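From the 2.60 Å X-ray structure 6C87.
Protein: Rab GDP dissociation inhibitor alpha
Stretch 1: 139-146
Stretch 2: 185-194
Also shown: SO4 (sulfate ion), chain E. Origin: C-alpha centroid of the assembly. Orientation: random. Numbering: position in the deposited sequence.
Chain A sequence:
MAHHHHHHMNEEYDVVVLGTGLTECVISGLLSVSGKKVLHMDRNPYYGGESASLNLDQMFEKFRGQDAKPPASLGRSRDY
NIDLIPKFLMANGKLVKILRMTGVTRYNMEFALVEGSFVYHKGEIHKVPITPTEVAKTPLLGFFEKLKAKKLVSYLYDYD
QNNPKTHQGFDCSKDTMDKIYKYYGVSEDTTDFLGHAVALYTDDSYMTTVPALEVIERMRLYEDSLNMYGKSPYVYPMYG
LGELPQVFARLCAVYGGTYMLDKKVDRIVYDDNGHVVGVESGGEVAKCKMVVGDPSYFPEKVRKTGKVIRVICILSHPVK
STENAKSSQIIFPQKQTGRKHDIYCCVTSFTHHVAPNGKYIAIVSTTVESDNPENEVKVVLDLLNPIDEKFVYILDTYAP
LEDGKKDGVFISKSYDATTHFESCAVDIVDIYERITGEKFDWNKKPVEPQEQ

Stretch 1 (139-146) PLLGFFEK
Stretch 2 185-194: GVSEDTTDFL

Both stretches are short loops that lead into helices. In stretch 1, Pro-139 (phi/psi -68/-9) and Leu-140 (-66/-17) form a turn, Leu-141 extends (-124/151), and Gly-142 (-75/177) occupies the N-cap position before the helix that begins at Phe-143 and continues past Lys-146. Its first turn is closed by Lys-146 N donating to Gly-142 O at 2.9 Å. In stretch 2, Gly-185 leaves the preceding helix with positive phi (67/33), a conformation that by itself favours glycine. Val-186 (-87/154) and Ser-187 (-107/-167) are extended, and the helix runs from Glu-188 onward. Asp-192 N to Glu-188 O at 2.8 Å and Leu-194 N to Thr-190 O at 3.1 Å mark its regular i to i+4 bonding.

The register runs in opposite sequence order: the CA atoms of Leu-141 and Asp-189 lie 6.1 Å apart, and those of Glu-145 and Val-186 6.4 Å. Advancing along stretch 1 therefore means moving back along stretch 2, so that Glu-145 arrives at the start of the second helix. The contact buries 349 Å², both sides summed.

Glu-145 is the polar centre. Its CA-to-CB bond points sideways, but chi1 at -177° (t), chi2 at 127°, between wells, and chi3 at 21° bring the carboxylate to the other stretch. Ser-187 OG donates to Glu-145 OE1 at a very short 2.4 Å. Ser-187 N donates to Glu-145 OE2 at 2.7 Å with a nearly straight N-H...acceptor angle of 167°, and Thr-190 OG1 donates to the same Glu-145 OE2 at 2.6 Å. The carboxylate thus accepts from one backbone amide and two hydroxyls around the helix N-terminus, where amide groups lack acceptors from a preceding turn. Ser-187 (chi1 68°, p) also caps its own helix, its OG accepting a weak bond from Asp-189 N at 3.5 Å and 151°. Thr-190 has chi1 at -63° (m).

The apolar part of the contact centres on Phe-193, whose CA-to-CB bond points toward stretch 1 with chi1 78° (p) and chi2 84°. Leu-141 (chi1 -51°, m; chi2 173°, t) places CD2 at the ring edge, 3.8 Å from Phe-193 CE2; the same Leu-141 CD2 lies 3.4 Å from Thr-190 OG1, linking the apolar patch to the polar one. Leu-140 (chi1 -61°, m; chi2 162°, t) brings CD1 obliquely to within 4.1 Å of Phe-193 CG.

Asp-189 (chi1 -69°, m; chi2 -8°) directs its CA-to-CB bond toward stretch 1, with CB 3.8 Å from Leu-140 O. One water bridges the backbones, donating to Leu-140 O and to Asp-189 O, each 2.8 Å from the water oxygen.

A sulfate ion, probably from the crystallisation liquor, sits at the first helix N-terminus: Glu-145 N donates to SO4 O1 at 2.6 Å and 150°.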

ATOM      1  N   PRO A 139     -29.604  -5.865 -30.765  1.00 53.76           N
ATOM      2  CA  PRO A 139     -31.064  -5.728 -30.651  1.00 48.89           C
ATOM      3  C   PRO A 139     -31.515  -5.174 -29.307  1.00 48.41           C
ATOM      4  O   PRO A 139     -32.701  -4.852 -29.157  1.00 47.52           O
ATOM      5  CB  PRO A 139     -31.570  -7.164 -30.851  1.00 49.97           C
ATOM      6  CG  PRO A 139     -30.409  -7.923 -31.435  1.00 55.87           C
ATOM      7  CD  PRO A 139     -29.186  -7.270 -30.887  1.00 59.06           C
ATOM      8  N   LEU A 140     -30.612  -5.055 -28.331  1.00 43.89           N
ATOM      9  CA  LEU A 140     -30.959  -4.477 -27.037  1.00 43.40           C
ATOM     10  C   LEU A 140     -31.322  -3.001 -27.131  1.00 45.10           C
ATOM     11  O   LEU A 140     -31.889  -2.453 -26.178  1.00 56.88           O
ATOM     12  CB  LEU A 140     -29.792  -4.645 -26.067  1.00 47.49           C
ATOM     13  CG  LEU A 140     -29.386  -6.083 -25.785  1.00 49.96           C
ATOM     14  CD1 LEU A 140     -27.995  -6.105 -25.200  1.00 53.99           C
ATOM     15  CD2 LEU A 140     -30.385  -6.742 -24.844  1.00 42.32           C
ATOM     16  N   LEU A 141     -30.966  -2.334 -28.224  1.00 43.98           N
ATOM     17  CA  LEU A 141     -31.146  -0.898 -28.372  1.00 47.64           C
ATOM     18  C   LEU A 141     -31.958  -0.594 -29.621  1.00 47.97           C
ATOM     19  O   LEU A 141     -31.918  -1.349 -30.598  1.00 51.60           O
ATOM     20  CB  LEU A 141     -29.801  -0.179 -28.464  1.00 49.20           C
ATOM     21  CG  LEU A 141     -28.787  -0.509 -27.380  1.00 44.56           C
ATOM     22  CD1 LEU A 141     -27.451   0.139 -27.710  1.00 46.00           C
ATOM     23  CD2 LEU A 141     -29.307  -0.030 -26.042  1.00 45.60           C
ATOM     24  N   GLY A 142     -32.693   0.523 -29.582  1.00 48.29           N
ATOM     25  CA  GLY A 142     -33.364   1.042 -30.756  1.00 42.65           C
ATOM     26  C   GLY A 142     -32.390   1.704 -31.725  1.00 44.01           C
ATOM     27  O   GLY A 142     -31.196   1.839 -31.461  1.00 54.08           O
ATOM     28  N   PHE A 143     -32.932   2.151 -32.863  1.00 45.52           N
ATOM     29  CA  PHE A 143     -32.081   2.636 -33.947  1.00 51.29           C
ATOM     30  C   PHE A 143     -31.204   3.797 -33.503  1.00 53.41           C
ATOM     31  O   PHE A 143     -29.993   3.808 -33.757  1.00 57.14           O
ATOM     32  CB  PHE A 143     -32.921   3.054 -35.151  1.00 48.89           C
ATOM     33  CG  PHE A 143     -32.098   3.596 -36.292  1.00 54.87           C
ATOM     34  CD1 PHE A 143     -31.816   4.957 -36.390  1.00 61.41           C
ATOM     35  CD2 PHE A 143     -31.595   2.745 -37.265  1.00 55.35           C
ATOM     36  CE1 PHE A 143     -31.054   5.455 -37.435  1.00 54.83           C
ATOM     37  CE2 PHE A 143     -30.836   3.240 -38.317  1.00 56.17           C
ATOM     38  CZ  PHE A 143     -30.566   4.596 -38.400  1.00 57.89           C
ATOM     39  N   PHE A 144     -31.800   4.793 -32.853  1.00 54.56           N
ATOM     40  CA  PHE A 144     -31.027   5.966 -32.466  1.00 55.84           C
ATOM     41  C   PHE A 144     -30.178   5.696 -31.231  1.00 57.88           C
ATOM     42  O   PHE A 144     -29.098   6.279 -31.087  1.00 61.26           O
ATOM     43  CB  PHE A 144     -31.956   7.162 -32.229  1.00 52.07           C
ATOM     44  CG  PHE A 144     -32.538   7.749 -33.492  1.00 54.49           C
ATOM     45  CD1 PHE A 144     -33.865   7.534 -33.830  1.00 53.14           C
ATOM     46  CD2 PHE A 144     -31.759   8.519 -34.336  1.00 56.90           C
ATOM     47  CE1 PHE A 144     -34.402   8.072 -34.988  1.00 55.20           C
ATOM     48  CE2 PHE A 144     -32.295   9.059 -35.493  1.00 65.40           C
ATOM     49  CZ  PHE A 144     -33.621   8.832 -35.814  1.00 57.25           C
ATOM     50  N   GLU A 145     -30.635   4.813 -30.339  1.00 56.65           N
ATOM     51  CA  GLU A 145     -29.835   4.484 -29.164  1.00 59.53           C
ATOM     52  C   GLU A 145     -28.591   3.680 -29.529  1.00 60.84           C
ATOM     53  O   GLU A 145     -27.557   3.826 -28.870  1.00 63.85           O
ATOM     54  CB  GLU A 145     -30.683   3.741 -28.139  1.00 56.52           C
ATOM     55  CG  GLU A 145     -29.926   3.440 -26.876  1.00 68.21           C
ATOM     56  CD  GLU A 145     -30.653   3.911 -25.642  1.00 77.96           C
ATOM     57  OE1 GLU A 145     -31.883   4.108 -25.718  1.00 82.29           O
ATOM     58  OE2 GLU A 145     -29.994   4.101 -24.598  1.00 80.20           O
ATOM     59  N   LYS A 146     -28.672   2.828 -30.558  1.00 57.75           N
ATOM     60  CA  LYS A 146     -27.482   2.141 -31.061  1.00 53.27           C
ATOM     61  C   LYS A 146     -26.365   3.128 -31.358  1.00 60.88           C
ATOM     62  O   LYS A 146     -25.213   2.927 -30.955  1.00 63.33           O
ATOM     63  CB  LYS A 146     -27.820   1.358 -32.330  1.00 51.39           C
ATOM     64  CG  LYS A 146     -28.411  -0.017 -32.131  1.00 50.59           C
ATOM     65  CD  LYS A 146     -28.737  -0.635 -33.486  1.00 44.78           C
ATOM     66  CE  LYS A 146     -29.477  -1.946 -33.335  1.00 43.18           C
ATOM     67  NZ  LYS A 146     -30.748  -1.808 -32.576  1.00 46.30           N
ATOM     68  N   GLY A 185     -26.597  11.021 -24.091  1.00 67.61           N
ATOM     69  CA  GLY A 185     -28.013  10.870 -24.371  1.00 63.46           C
ATOM     70  C   GLY A 185     -28.498   9.442 -24.446  1.00 67.97           C
ATOM     71  O   GLY A 185     -29.403   9.145 -25.229  1.00 72.30           O
ATOM     72  N   VAL A 186     -27.916   8.544 -23.655  1.00 65.96           N
ATOM     73  CA  VAL A 186     -28.355   7.156 -23.594  1.00 61.07           C
ATOM     74  C   VAL A 186     -29.475   7.036 -22.567  1.00 63.98           C
ATOM     75  O   VAL A 186     -29.574   7.832 -21.627  1.00 65.67           O
ATOM     76  CB  VAL A 186     -27.174   6.215 -23.269  1.00 59.24           C
ATOM     77  CG1 VAL A 186     -26.183   6.184 -24.422  1.00 52.55           C
ATOM     78  CG2 VAL A 186     -26.478   6.653 -21.980  1.00 63.25           C
ATOM     79  N   SER A 187     -30.334   6.034 -22.747  1.00 62.40           N
ATOM     80  CA  SER A 187     -31.461   5.772 -21.867  1.00 59.87           C
ATOM     81  C   SER A 187     -31.173   4.528 -21.029  1.00 59.34           C
ATOM     82  O   SER A 187     -30.029   4.055 -20.957  1.00 55.40           O
ATOM     83  CB  SER A 187     -32.750   5.619 -22.676  1.00 59.82           C
ATOM     84  OG  SER A 187     -32.722   4.434 -23.453  1.00 61.05           O
ATOM     85  N   GLU A 188     -32.218   4.002 -20.377  1.00 59.03           N
ATOM     86  CA  GLU A 188     -32.046   2.806 -19.554  1.00 53.69           C
ATOM     87  C   GLU A 188     -31.640   1.595 -20.383  1.00 49.50           C
ATOM     88  O   GLU A 188     -30.959   0.704 -19.872  1.00 55.11           O
ATOM     89  CB  GLU A 188     -33.327   2.506 -18.770  1.00 45.96           C
ATOM     90  N   ASP A 189     -32.029   1.542 -21.659  1.00 42.76           N
ATOM     91  CA  ASP A 189     -31.665   0.384 -22.471  1.00 48.88           C
ATOM     92  C   ASP A 189     -30.155   0.235 -22.621  1.00 51.96           C
ATOM     93  O   ASP A 189     -29.650  -0.893 -22.701  1.00 50.95           O
ATOM     94  CB  ASP A 189     -32.340   0.456 -23.840  1.00 44.82           C
ATOM     95  CG  ASP A 189     -33.840   0.258 -23.751  1.00 51.28           C
ATOM     96  OD1 ASP A 189     -34.334  -0.086 -22.653  1.00 50.58           O
ATOM     97  OD2 ASP A 189     -34.527   0.426 -24.781  1.00 55.69           O
ATOM     98  N   THR A 190     -29.417   1.347 -22.644  1.00 46.95           N
ATOM     99  CA  THR A 190     -27.962   1.251 -22.726  1.00 44.46           C
ATOM    100  C   THR A 190     -27.353   1.005 -21.351  1.00 42.62           C
ATOM    101  O   THR A 190     -26.514   0.113 -21.188  1.00 41.68           O
ATOM    102  CB  THR A 190     -27.367   2.528 -23.331  1.00 52.47           C
ATOM    103  OG1 THR A 190     -27.829   2.697 -24.676  1.00 52.53           O
ATOM    104  CG2 THR A 190     -25.841   2.458 -23.327  1.00 51.50           C
ATOM    105  N   THR A 191     -27.767   1.787 -20.350  1.00 44.42           N
ATOM    106  CA  THR A 191     -27.165   1.675 -19.027  1.00 52.55           C
ATOM    107  C   THR A 191     -27.492   0.348 -18.354  1.00 52.67           C
ATOM    108  O   THR A 191     -26.735  -0.085 -17.477  1.00 53.05           O
ATOM    109  CB  THR A 191     -27.606   2.841 -18.133  1.00 52.55           C
ATOM    110  OG1 THR A 191     -29.017   2.759 -17.896  1.00 57.34           O
ATOM    111  CG2 THR A 191     -27.263   4.182 -18.770  1.00 46.52           C
ATOM    112  N   ASP A 192     -28.595  -0.302 -18.738  1.00 48.78           N
ATOM    113  CA  ASP A 192     -28.962  -1.578 -18.132  1.00 51.30           C
ATOM    114  C   ASP A 192     -27.940  -2.661 -18.460  1.00 51.64           C
ATOM    115  O   ASP A 192     -27.279  -3.198 -17.563  1.00 58.35           O
ATOM    116  CB  ASP A 192     -30.362  -1.989 -18.587  1.00 53.84           C
ATOM    117  CG  ASP A 192     -31.455  -1.367 -17.732  1.00 66.14           C
ATOM    118  OD1 ASP A 192     -32.647  -1.562 -18.046  1.00 72.82           O
ATOM    119  OD2 ASP A 192     -31.123  -0.622 -16.786  1.00 72.63           O
ATOM    120  N   PHE A 193     -27.789  -3.000 -19.743  1.00 38.49           N
ATOM    121  CA  PHE A 193     -26.828  -4.046 -20.084  1.00 39.97           C
ATOM    122  C   PHE A 193     -25.404  -3.614 -19.764  1.00 47.84           C
ATOM    123  O   PHE A 193     -24.577  -4.443 -19.364  1.00 45.71           O
ATOM    124  CB  PHE A 193     -26.962  -4.451 -21.561  1.00 38.05           C
ATOM    125  CG  PHE A 193     -26.314  -3.490 -22.548  1.00 38.05           C
ATOM    126  CD1 PHE A 193     -24.952  -3.563 -22.841  1.00 40.67           C
ATOM    127  CD2 PHE A 193     -27.085  -2.552 -23.224  1.00 36.79           C
ATOM    128  CE1 PHE A 193     -24.367  -2.692 -23.760  1.00 42.15           C
ATOM    129  CE2 PHE A 193     -26.512  -1.683 -24.153  1.00 40.88           C
ATOM    130  CZ  PHE A 193     -25.148  -1.752 -24.418  1.00 42.28           C
ATOM    131  N   LEU A 194     -25.104  -2.328 -19.922  1.00 47.92           N
ATOM    132  CA  LEU A 194     -23.747  -1.864 -19.666  1.00 50.47           C
ATOM    133  C   LEU A 194     -23.431  -1.919 -18.176  1.00 44.68           C
ATOM    134  O   LEU A 194     -22.407  -2.478 -17.766  1.00 46.11           O
ATOM    135  CB  LEU A 194     -23.572  -0.450 -20.221  1.00 55.83           C
ATOM    136  CG  LEU A 194     -22.164  -0.008 -20.617  1.00 59.08           C
ATOM    137  CD1 LEU A 194     -21.484  -1.084 -21.450  1.00 56.21           C
ATOM    138  CD2 LEU A 194     -22.240   1.296 -21.388  1.00 64.37           C
TER
HETATM  139  S   SO4 E 500     -34.667   4.778 -30.616  1.00108.32           S
HETATM  140  O1  SO4 E 500     -33.239   4.487 -30.652  1.00110.96           O
HETATM  141  O2  SO4 E 500     -35.363   3.699 -29.916  1.00106.46           O
HETATM  142  O3  SO4 E 500     -35.179   4.884 -31.982  1.00108.80           O
HETATM  143  O4  SO4 E 500     -34.872   6.041 -29.911  1.00111.33           O
HETATM  144  O   HOH W   1     -31.488  -2.888 -23.393  1.00 36.97           O